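Local coordinates for MccB protein (Escherichia coli, PDB 6OM4) that probably uses ATP to adenylylate the microcin C7 precursor peptide, forming the phosphoramidate-linked nucleotide of this Trojan-horse antibiotic, at residues 247-252 and 316-321. Residues are numbered along the deposited sequence; the frame is centred on the assembly and turned at random.
Sequences GPLYVP and PLSLNK
Leu249 packs its CD2 against Pro316 CB at 3.5 Å, tighter than usual for two carbons, while its CG lies 3.5 Å from Leu319 CD1. With CG anti to the backbone N (chi1 167°), the isobutyl group runs alongside that of Leu319 and slants across the Pro316 ring, and Phe309 of helix 292-311 closes the cluster. Gly247, without a side chain, lets Ser318 CB come within 3.5 Å of its CA. Ser318 OG lies against Leu249 CB but hydrogen-bonds to Asp305 of the same helix. Toward Val251 the packing thins, its CG2 standing 4.2 Å from Leu319 CD1. At the carbonyl of Leu249 the backbones part: a water takes the N-H of Asn320 and donates to Leu249 O, 3.0 Å away. Asn320 OD1 accepts from Gly256 N, next to zinc ligand Cys257, so the turn lies beside the four-cysteine zinc site. One direct hydrogen bond joins the segments, nearly straight at 172°, from Leu249 N to Ser318 O. That carbonyl closes the type II turn by accepting Lys321 N from the opposite face of its plane. Doubly gripped, it fastens the turn leading into strand 321-326 to the end of strand 243-250, its antiparallel sheet neighbour.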
# COMPACT_ATOMS: atom_id res chain seq x y z
N GLY A 247 -5.95 6.10 1.92
CA GLY A 247 -6.50 6.05 3.24
C GLY A 247 -7.90 6.64 3.32
O GLY A 247 -8.43 7.28 2.39
N PRO A 248 -8.63 6.37 4.41
CA PRO A 248 -8.11 5.60 5.53
C PRO A 248 -8.08 4.08 5.27
O PRO A 248 -8.77 3.58 4.38
CB PRO A 248 -9.14 5.95 6.60
CG PRO A 248 -10.43 6.00 5.83
CD PRO A 248 -10.05 6.72 4.56
N LEU A 249 -7.24 3.40 6.05
CA LEU A 249 -7.26 1.95 6.16
C LEU A 249 -8.05 1.63 7.44
O LEU A 249 -7.57 1.92 8.52
CB LEU A 249 -5.83 1.41 6.18
CG LEU A 249 -5.57 -0.03 6.60
CD1 LEU A 249 -6.66 -0.99 6.22
CD2 LEU A 249 -4.24 -0.54 6.08
N TYR A 250 -9.30 1.20 7.25
CA TYR A 250 -10.24 0.93 8.34
C TYR A 250 -10.01 -0.50 8.80
O TYR A 250 -10.15 -1.45 8.01
CB TYR A 250 -11.69 1.08 7.88
CG TYR A 250 -12.66 0.54 8.91
CD1 TYR A 250 -12.73 1.14 10.15
CD2 TYR A 250 -13.38 -0.62 8.69
CE1 TYR A 250 -13.54 0.62 11.15
CE2 TYR A 250 -14.25 -1.12 9.65
CZ TYR A 250 -14.29 -0.51 10.90
OH TYR A 250 -15.11 -1.01 11.89
N VAL A 251 -9.72 -0.65 10.10
CA VAL A 251 -9.57 -1.98 10.72
C VAL A 251 -10.56 -2.06 11.87
O VAL A 251 -10.43 -1.27 12.80
CB VAL A 251 -8.14 -2.23 11.20
CG1 VAL A 251 -8.01 -3.66 11.70
CG2 VAL A 251 -7.14 -1.95 10.10
N PRO A 252 -11.55 -2.99 11.84
CA PRO A 252 -12.56 -3.11 12.90
C PRO A 252 -11.98 -3.08 14.31
O PRO A 252 -11.04 -3.83 14.62
CB PRO A 252 -13.15 -4.49 12.62
CG PRO A 252 -13.15 -4.54 11.11
CD PRO A 252 -11.82 -3.94 10.74
N PRO A 316 1.08 -0.15 8.06
CA PRO A 316 0.52 0.67 6.96
C PRO A 316 0.52 2.16 7.33
O PRO A 316 0.20 2.53 8.45
CB PRO A 316 -0.90 0.13 6.78
CG PRO A 316 -0.92 -1.22 7.45
CD PRO A 316 0.13 -1.17 8.54
N LEU A 317 0.81 3.02 6.35
CA LEU A 317 0.84 4.46 6.59
C LEU A 317 -0.55 5.02 6.90
O LEU A 317 -0.64 6.02 7.67
CB LEU A 317 1.41 5.14 5.35
CG LEU A 317 2.88 5.55 5.36
CD1 LEU A 317 3.76 4.71 6.26
CD2 LEU A 317 3.43 5.63 3.95
N SER A 318 -1.62 4.44 6.32
CA SER A 318 -2.93 5.08 6.34
C SER A 318 -3.83 4.59 7.48
O SER A 318 -5.01 4.90 7.47
CB SER A 318 -3.62 5.01 5.00
OG SER A 318 -3.99 3.69 4.66
N LEU A 319 -3.29 3.85 8.46
CA LEU A 319 -4.08 3.63 9.69
C LEU A 319 -4.45 5.01 10.27
O LEU A 319 -3.55 5.82 10.56
CB LEU A 319 -3.24 2.86 10.71
CG LEU A 319 -3.30 1.34 10.80
CD1 LEU A 319 -3.85 0.63 9.60
CD2 LEU A 319 -1.95 0.78 11.19
N ASN A 320 -5.74 5.27 10.48
CA ASN A 320 -6.20 6.48 11.20
C ASN A 320 -5.90 7.75 10.40
O ASN A 320 -5.87 8.84 10.99
CB ASN A 320 -5.56 6.59 12.59
CG ASN A 320 -5.92 5.42 13.48
OD1 ASN A 320 -7.11 5.21 13.71
ND2 ASN A 320 -4.91 4.69 13.96
N LYS A 321 -5.70 7.66 9.07
CA LYS A 321 -5.24 8.82 8.30
C LYS A 321 -5.79 8.75 6.87
O LYS A 321 -5.84 7.72 6.28
CB LYS A 321 -3.70 8.89 8.26
CG LYS A 321 -3.06 9.21 9.61
CD LYS A 321 -1.58 9.35 9.58
CE LYS A 321 -1.02 9.31 10.99
NZ LYS A 321 0.36 9.83 10.99
O HOH W 1 -8.35 4.53 9.68